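Local coordinates for protein enoyl-CoA hydratase (Mycobacterium avium subsp. paratuberculosis, PDB 4LK5) that probably acts as an enoyl-CoA hydratase of the crotonase family, adding water across the double bond of 2-enoyl-CoA thioesters, at residues C[144-149]-C[164-169]; C[153-158]-C[222-227]; C[198-203]-C[208-213]. One frame throughout, in Å; residues are numbered along the deposited sequence.

Contact 1 (C[144-149]-C[164-169])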
loop_
_atom_site.group_PDB
_atom_site.type_symbol
_atom_site.label_atom_id
_atom_site.label_comp_id
_atom_site.label_asym_id
_atom_site.label_seq_id
_atom_site.Cartn_x
_atom_site.Cartn_y
_atom_site.Cartn_z
ATOM N N GLY C 144 15.691 -5.540 13.366
ATOM C CA GLY C 144 14.708 -6.242 14.173
ATOM C C GLY C 144 13.341 -6.020 13.536
ATOM O O GLY C 144 12.525 -6.950 13.400
ATOM N N VAL C 145 13.126 -4.785 13.088
ATOM C CA VAL C 145 11.882 -4.415 12.457
ATOM C C VAL C 145 11.764 -5.135 11.130
ATOM O O VAL C 145 10.712 -5.702 10.833
ATOM C CB VAL C 145 11.777 -2.898 12.269
ATOM C CG1 VAL C 145 10.581 -2.551 11.425
ATOM C CG2 VAL C 145 11.683 -2.195 13.618
ATOM N N SER C 146 12.842 -5.139 10.343
ATOM C CA SER C 146 12.803 -5.796 9.043
ATOM C C SER C 146 12.410 -7.236 9.197
ATOM O O SER C 146 11.590 -7.742 8.444
ATOM C CB SER C 146 14.138 -5.740 8.327
ATOM O OG SER C 146 14.583 -4.403 8.203
ATOM N N ILE C 147 12.969 -7.890 10.190
ATOM C CA ILE C 147 12.660 -9.297 10.435
ATOM C C ILE C 147 11.202 -9.507 10.765
ATOM O O ILE C 147 10.565 -10.378 10.192
ATOM C CB ILE C 147 13.581 -9.840 11.531
ATOM C CG1 ILE C 147 14.957 -10.039 10.900
ATOM C CG2 ILE C 147 13.067 -11.123 12.137
ATOM C CD1 ILE C 147 16.048 -9.865 11.901
ATOM N N ALA C 148 10.678 -8.699 11.674
ATOM C CA ALA C 148 9.246 -8.705 11.968
ATOM C C ALA C 148 8.415 -8.542 10.728
ATOM O O ALA C 148 7.462 -9.303 10.504
ATOM C CB ALA C 148 8.885 -7.590 12.931
ATOM N N LEU C 149 8.773 -7.564 9.906
ATOM C CA LEU C 149 7.936 -7.240 8.770
ATOM C C LEU C 149 8.059 -8.193 7.632
ATOM O O LEU C 149 7.221 -8.191 6.743
ATOM C CB LEU C 149 8.141 -5.814 8.311
ATOM C CG LEU C 149 7.562 -4.866 9.359
ATOM C CD1 LEU C 149 8.230 -3.524 9.252
ATOM C CD2 LEU C 149 6.070 -4.720 9.152
ATOM N N LEU C 164 12.676 2.291 12.655
ATOM C CA LEU C 164 13.716 2.114 11.687
ATOM C C LEU C 164 14.860 3.062 12.005
ATOM O O LEU C 164 14.946 4.143 11.442
ATOM C CB LEU C 164 13.173 2.423 10.316
ATOM C CG LEU C 164 12.183 1.406 9.787
ATOM C CD1 LEU C 164 11.891 1.786 8.341
ATOM C CD2 LEU C 164 12.736 0.005 9.862
ATOM N N ALA C 165 15.749 2.611 12.882
ATOM C CA ALA C 165 16.795 3.459 13.470
ATOM C C ALA C 165 17.953 3.764 12.545
ATOM O O ALA C 165 18.681 4.719 12.772
ATOM C CB ALA C 165 17.328 2.820 14.747
ATOM N N PHE C 166 18.103 2.988 11.486
ATOM C CA PHE C 166 19.333 2.993 10.692
ATOM C C PHE C 166 19.950 4.392 10.545
ATOM O O PHE C 166 21.141 4.628 10.766
ATOM C CB PHE C 166 19.047 2.430 9.321
ATOM C CG PHE C 166 18.397 1.094 9.347
ATOM C CD1 PHE C 166 19.145 -0.044 9.577
ATOM C CD2 PHE C 166 17.028 0.969 9.122
ATOM C CE1 PHE C 166 18.547 -1.276 9.580
ATOM C CE2 PHE C 166 16.419 -0.263 9.133
ATOM C CZ PHE C 166 17.177 -1.385 9.366
ATOM N N THR C 167 19.100 5.311 10.184
ATOM C CA THR C 167 19.491 6.649 9.752
ATOM C C THR C 167 20.040 7.542 10.890
ATOM O O THR C 167 20.671 8.549 10.645
ATOM C CB THR C 167 18.236 7.260 9.045
ATOM O OG1 THR C 167 18.470 7.343 7.634
ATOM C CG2 THR C 167 17.829 8.583 9.619
ATOM N N LYS C 168 19.755 7.175 12.131
ATOM C CA LYS C 168 20.276 7.890 13.296
ATOM C C LYS C 168 21.761 7.647 13.488
ATOM O O LYS C 168 22.417 8.385 14.195
ATOM C CB LYS C 168 19.536 7.467 14.566
ATOM C CG LYS C 168 18.160 8.115 14.673
ATOM C CD LYS C 168 17.468 7.874 16.024
ATOM C CE LYS C 168 16.686 9.115 16.465
ATOM N NZ LYS C 168 15.352 8.809 17.062
ATOM N N ILE C 169 22.275 6.613 12.838
ATOM C CA ILE C 169 23.651 6.231 12.980
ATOM C C ILE C 169 24.341 6.178 11.619
ATOM O O ILE C 169 25.404 5.552 11.488
ATOM C CB ILE C 169 23.769 4.860 13.704
ATOM C CG1 ILE C 169 23.168 3.747 12.856
ATOM C CG2 ILE C 169 23.048 4.893 15.058
ATOM C CD1 ILE C 169 23.589 2.373 13.282
#
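Val145 and Leu164 make the close part of this contact, methyl against methyl, with Val145 CG1 lying 3.7 Å from Leu164 CD2. The same leucine methyl stands 3.9 Å from Val145 CB, so one branch of Leu164 rests against the root of the valine as well as its tip. The two side chains run at about a right angle to each other. In Leu164, CD1 continues the side chain in extended form (chi2 -173°) and CD2 branches off toward the helix. Val145 puts CG1 anti to its backbone N (chi1 171°), on the flank that faces Leu164. This helix, 143-150, belongs to the crotonase fold; in relatives its N-terminal end contributes a peptide N-H to the oxyanion hole, and the same role is likely here. The segment 164-169 leaves strand 161-163 and enters a short 3-10 turn, 166-168, which Lys168 N closes onto Ala165 O. Looser packing is found at Ser146 and Phe166, one and two residues further along. Ser146 OG comes up to the rim of the Phe166 ring, near the ring plane, and approaches CZ at 4.1 Å without a hydrogen bond. That hydroxyl is instead engaged by the backbone O of Asp174, while the Phe166 side chain also packs on Pro173 and Asp174. Helix 177-185 covers the apolar side through Val181, which touches Leu164. The solvent side lies along 164-169, where Ala165 is partly exposed and Lys168 exposed, the latter far from helix 143-150.

Contact 2 (C[153-158]-C[222-227])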
loop_
_atom_site.group_PDB
_atom_site.type_symbol
_atom_site.label_atom_id
_atom_site.label_comp_id
_atom_site.label_asym_id
_atom_site.label_seq_id
_atom_site.Cartn_x
_atom_site.Cartn_y
_atom_site.Cartn_z
ATOM N N VAL C 153 2.530 -12.762 10.131
ATOM C CA VAL C 153 1.646 -12.316 11.159
ATOM C C VAL C 153 2.528 -11.592 12.154
ATOM O O VAL C 153 3.578 -12.108 12.527
ATOM C CB VAL C 153 0.960 -13.546 11.802
ATOM C CG1 VAL C 153 0.253 -13.161 13.084
ATOM C CG2 VAL C 153 -0.010 -14.152 10.817
ATOM N N VAL C 154 2.124 -10.396 12.553
ATOM C CA VAL C 154 2.858 -9.668 13.569
ATOM C C VAL C 154 1.944 -9.322 14.738
ATOM O O VAL C 154 1.031 -8.532 14.605
ATOM C CB VAL C 154 3.518 -8.419 12.974
ATOM C CG1 VAL C 154 4.435 -7.734 13.976
ATOM C CG2 VAL C 154 4.300 -8.804 11.747
ATOM N N LEU C 155 2.205 -9.949 15.885
ATOM C CA LEU C 155 1.464 -9.714 17.122
ATOM C C LEU C 155 2.300 -8.818 18.025
ATOM O O LEU C 155 3.435 -9.120 18.324
ATOM C CB LEU C 155 1.209 -11.039 17.820
ATOM C CG LEU C 155 0.050 -11.963 17.371
ATOM C CD1 LEU C 155 -0.528 -11.655 16.018
ATOM C CD2 LEU C 155 0.463 -13.409 17.443
ATOM N N ALA C 156 1.716 -7.704 18.429
ATOM C CA ALA C 156 2.369 -6.755 19.279
ATOM C C ALA C 156 1.648 -6.549 20.635
ATOM O O ALA C 156 0.421 -6.639 20.735
ATOM C CB ALA C 156 2.490 -5.438 18.544
ATOM N N SER C 157 2.461 -6.325 21.670
ATOM C CA SER C 157 2.033 -5.798 22.956
ATOM C C SER C 157 1.794 -4.296 22.873
ATOM O O SER C 157 2.444 -3.584 22.092
ATOM C CB SER C 157 3.133 -6.036 23.995
ATOM O OG SER C 157 2.908 -5.254 25.155
ATOM N N GLU C 158 0.907 -3.790 23.718
ATOM C CA GLU C 158 0.784 -2.345 23.842
ATOM C C GLU C 158 2.113 -1.715 24.284
ATOM O O GLU C 158 2.341 -0.546 24.018
ATOM C CB GLU C 158 -0.387 -1.947 24.751
ATOM C CG GLU C 158 -1.706 -2.175 24.034
ATOM C CD GLU C 158 -2.890 -1.459 24.642
ATOM O OE1 GLU C 158 -3.150 -1.674 25.846
ATOM O OE2 GLU C 158 -3.571 -0.716 23.886
ATOM N N ALA C 222 -0.913 -14.763 26.662
ATOM C CA ALA C 222 -2.038 -15.686 26.475
ATOM C C ALA C 222 -2.606 -15.556 25.080
ATOM O O ALA C 222 -2.978 -16.546 24.460
ATOM C CB ALA C 222 -3.133 -15.407 27.507
ATOM N N GLU C 223 -2.692 -14.317 24.602
ATOM C CA GLU C 223 -3.234 -14.058 23.274
ATOM C C GLU C 223 -2.359 -14.630 22.153
ATOM O O GLU C 223 -2.857 -15.263 21.208
ATOM C CB GLU C 223 -3.451 -12.575 23.089
ATOM C CG GLU C 223 -4.733 -12.114 23.736
ATOM C CD GLU C 223 -5.950 -12.876 23.203
ATOM O OE1 GLU C 223 -5.963 -13.354 22.030
ATOM O OE2 GLU C 223 -6.912 -13.009 23.962
ATOM N N VAL C 224 -1.056 -14.435 22.276
ATOM C CA VAL C 224 -0.143 -15.020 21.318
ATOM C C VAL C 224 -0.496 -16.473 21.233
ATOM O O VAL C 224 -0.770 -16.969 20.154
ATOM C CB VAL C 224 1.346 -14.777 21.695
ATOM C CG1 VAL C 224 2.283 -15.648 20.887
ATOM C CG2 VAL C 224 1.675 -13.318 21.479
ATOM N N ASP C 225 -0.585 -17.136 22.385
ATOM C CA ASP C 225 -0.855 -18.591 22.424
ATOM C C ASP C 225 -2.114 -19.014 21.704
ATOM O O ASP C 225 -2.107 -19.985 20.977
ATOM C CB ASP C 225 -0.915 -19.072 23.854
ATOM C CG ASP C 225 0.376 -18.855 24.576
ATOM O OD1 ASP C 225 1.425 -18.721 23.904
ATOM O OD2 ASP C 225 0.336 -18.798 25.820
ATOM N N LYS C 226 -3.185 -18.266 21.877
ATOM C CA LYS C 226 -4.420 -18.519 21.109
ATOM C C LYS C 226 -4.221 -18.448 19.579
ATOM O O LYS C 226 -4.753 -19.291 18.842
ATOM C CB LYS C 226 -5.532 -17.544 21.545
ATOM C CG LYS C 226 -6.157 -17.895 22.889
ATOM C CD LYS C 226 -6.860 -16.696 23.514
ATOM C CE LYS C 226 -6.949 -16.864 25.023
ATOM N NZ LYS C 226 -6.998 -15.571 25.757
ATOM N N VAL C 227 -3.458 -17.447 19.118
ATOM C CA VAL C 227 -3.226 -17.230 17.692
ATOM C C VAL C 227 -2.351 -18.350 17.174
ATOM O O VAL C 227 -2.628 -18.933 16.134
ATOM C CB VAL C 227 -2.614 -15.835 17.434
ATOM C CG1 VAL C 227 -2.043 -15.735 16.027
ATOM C CG2 VAL C 227 -3.676 -14.749 17.628
#
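Leu155 meets Val224 and Val227 through methyl and methine groups alone; a flat group gripped within the helix is the carboxylate of Glu223, the residue before Val224. Lys226 NZ stands above that carboxylate, 62° out of its plane, and forms a salt bridge of 3.1 Å with Glu223 OE2. This pair links residues three apart on the helix and takes no part in the contact with Leu155. Across to the strand the contact is wholly apolar. Leu155 and Val227 reach toward each other tip to tip, Leu155 CD2 coming within 3.7 Å of Val227 CG1. The same methyl is 3.9 Å from Val227 CB and a looser 4.2 Å from Val224 CG2, so a single branch of the leucine fits between two valines three positions apart on the helix. Val227 directs CG1 anti to its backbone N (chi1 165°), which carries this methyl to the leucine. Val224 is shared with the neighbouring strand, where it touches Val135, and Tyr215 of the edge strand packs on Leu155, Glu223 and Val227. The third subunit closes in nearby: its Leu195 packs on Val153 and its Leu196 on Val227. Leu155 is held in the sheet by backbone hydrogen bonds to Ala134 and Val136. Helix 217-233, which follows edge strand 213-215, thus covers one face of the main sheet beside a subunit boundary, a helix-on-sheet packing that belongs to the crotonase fold.

Contact 3 (C[198-203]-C[208-213])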
loop_
_atom_site.group_PDB
_atom_site.type_symbol
_atom_site.label_atom_id
_atom_site.label_comp_id
_atom_site.label_asym_id
_atom_site.label_seq_id
_atom_site.Cartn_x
_atom_site.Cartn_y
_atom_site.Cartn_z
ATOM N N GLU C 198 11.093 7.647 14.326
ATOM C CA GLU C 198 10.466 7.934 15.633
ATOM C C GLU C 198 10.013 6.595 16.211
ATOM O O GLU C 198 9.837 5.614 15.486
ATOM C CB GLU C 198 9.212 8.810 15.478
ATOM C CG GLU C 198 9.463 10.305 15.300
ATOM C CD GLU C 198 10.166 10.925 16.497
ATOM O OE1 GLU C 198 10.180 10.297 17.589
ATOM O OE2 GLU C 198 10.716 12.031 16.345
ATOM N N ARG C 199 9.804 6.551 17.519
ATOM C CA ARG C 199 9.283 5.353 18.175
ATOM C C ARG C 199 7.821 5.280 17.834
ATOM O O ARG C 199 7.018 6.045 18.354
ATOM C CB ARG C 199 9.479 5.431 19.699
ATOM C CG ARG C 199 10.944 5.414 20.103
ATOM C CD ARG C 199 11.201 5.455 21.592
ATOM N NE ARG C 199 12.655 5.479 21.854
ATOM C CZ ARG C 199 13.241 5.097 22.993
ATOM N NH1 ARG C 199 12.512 4.645 24.011
ATOM N NH2 ARG C 199 14.561 5.168 23.119
ATOM N N LEU C 200 7.477 4.387 16.926
ATOM C CA LEU C 200 6.094 4.241 16.488
ATOM C C LEU C 200 5.390 3.223 17.414
ATOM O O LEU C 200 5.668 2.035 17.306
ATOM C CB LEU C 200 6.040 3.763 15.034
ATOM C CG LEU C 200 4.595 3.631 14.554
ATOM C CD1 LEU C 200 4.126 4.927 13.948
ATOM C CD2 LEU C 200 4.447 2.508 13.552
ATOM N N PRO C 201 4.477 3.684 18.304
ATOM C CA PRO C 201 3.827 2.731 19.240
ATOM C C PRO C 201 2.832 1.775 18.580
ATOM O O PRO C 201 2.062 2.143 17.669
ATOM C CB PRO C 201 3.095 3.632 20.250
ATOM C CG PRO C 201 2.808 4.889 19.476
ATOM C CD PRO C 201 3.920 5.050 18.432
ATOM N N ALA C 202 2.855 0.557 19.091
ATOM C CA ALA C 202 2.049 -0.535 18.602
ATOM C C ALA C 202 0.713 -0.070 18.088
ATOM O O ALA C 202 0.310 -0.402 16.975
ATOM C CB ALA C 202 1.843 -1.542 19.717
ATOM N N ALA C 203 0.008 0.685 18.914
ATOM C CA ALA C 203 -1.358 0.957 18.620
ATOM C C ALA C 203 -1.410 1.758 17.317
ATOM O O ALA C 203 -2.262 1.502 16.496
ATOM C CB ALA C 203 -2.023 1.688 19.789
ATOM N N TRP C 208 -1.968 1.947 11.086
ATOM C CA TRP C 208 -1.242 2.074 9.818
ATOM C C TRP C 208 -1.305 0.841 8.907
ATOM O O TRP C 208 -0.953 0.930 7.737
ATOM C CB TRP C 208 0.235 2.329 10.108
ATOM C CG TRP C 208 0.587 3.758 10.454
ATOM C CD1 TRP C 208 -0.265 4.746 10.899
ATOM C CD2 TRP C 208 1.896 4.340 10.425
ATOM N NE1 TRP C 208 0.432 5.906 11.109
ATOM C CE2 TRP C 208 1.760 5.688 10.846
ATOM C CE3 TRP C 208 3.171 3.854 10.077
ATOM C CZ2 TRP C 208 2.855 6.565 10.919
ATOM C CZ3 TRP C 208 4.245 4.701 10.146
ATOM C CH2 TRP C 208 4.085 6.060 10.553
ATOM N N GLY C 209 -1.692 -0.307 9.450
ATOM C CA GLY C 209 -1.567 -1.598 8.749
ATOM C C GLY C 209 -0.214 -2.278 8.877
ATOM O O GLY C 209 0.122 -3.138 8.070
ATOM N N LEU C 210 0.572 -1.913 9.886
ATOM C CA LEU C 210 1.925 -2.449 10.016
ATOM C C LEU C 210 1.951 -3.748 10.786
ATOM O O LEU C 210 2.908 -4.503 10.644
ATOM C CB LEU C 210 2.861 -1.459 10.736
ATOM C CG LEU C 210 4.372 -1.733 10.772
ATOM C CD1 LEU C 210 4.941 -1.627 9.381
ATOM C CD2 LEU C 210 5.124 -0.748 11.662
ATOM N N VAL C 211 0.941 -3.996 11.638
ATOM C CA VAL C 211 0.884 -5.247 12.415
ATOM C C VAL C 211 -0.501 -5.843 12.463
ATOM O O VAL C 211 -1.499 -5.193 12.184
ATOM C CB VAL C 211 1.382 -5.095 13.868
ATOM C CG1 VAL C 211 2.770 -4.464 13.886
ATOM C CG2 VAL C 211 0.420 -4.270 14.703
ATOM N N THR C 212 -0.533 -7.104 12.839
ATOM C CA THR C 212 -1.711 -7.884 12.728
ATOM C C THR C 212 -2.647 -7.608 13.923
ATOM O O THR C 212 -3.884 -7.433 13.757
ATOM C CB THR C 212 -1.306 -9.356 12.613
ATOM O OG1 THR C 212 -0.331 -9.475 11.558
ATOM C CG2 THR C 212 -2.527 -10.211 12.287
ATOM N N ALA C 213 -2.062 -7.542 15.120
ATOM C CA ALA C 213 -2.851 -7.264 16.321
ATOM C C ALA C 213 -2.035 -6.723 17.480
ATOM O O ALA C 213 -0.848 -6.978 17.585
ATOM C CB ALA C 213 -3.625 -8.512 16.750
#
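Helix 202-208 returns Trp208 to Leu200 and ends in a Schellman motif, where Gly209 takes a positive phi (85°) and the chain goes on through Leu210 toward strand 213-215. Within the crotonase fold this single helix joins the short strand 200-201 to the edge of the main sheet. Leu200 carries most of the contact. With CG anti to the backbone N (chi1 -179°), its two methyls divide their work. CD1 sits over one face of the indole, 3.6 Å from the centroid of the six-membered ring and 14° off the ring normal, a CH-pi contact. CD2 leans toward Leu210 and also grazes the indole, 3.9 Å from Trp208 CE3. Arg189 adds a cation-pi contact to the tryptophan, whose ring also touches Gln192 and Met193 of helix 187-195. A backbone hydrogen bond between Leu200 and Phe162 ties this strand to 161-163. Farther along the chain, Val211 CG2 comes only loosely, 4.5 Å, to Ala202 O. At the start of 198-203, Glu198 OE2 makes a salt bridge to Arg230 NH1 of the second subunit. Beside the indole, Leu200 CD2 meets Leu210 CD2 at 3.8 Å.

Overall arrangement
Contacts 1 and 2 alternate along the chain, with 144-149 and 153-158 preceding 164-169 and 222-227; both segments of contact 3 fall between the halves of contact 2. Contact 3 sits about 13 Å, centre to centre, from each of the others, which are about 21 Å apart. It also joins them: Leu149 CD2 touches Leu210 CD1 at 3.3 Å, and Val154 O probably receives a hydrogen bond from Thr212 N at 2.8 Å. Contacts 1 and 2 touch directly where Ala148 O meets Val154 CG2 (3.4 Å). Thus helix 143-150, strand 153-157 and the approach to edge strand 213-215 pack against one another, from the probable oxyanion-hole helix to the sheet edge, where contacts 2 and 3 both touch the third subunit.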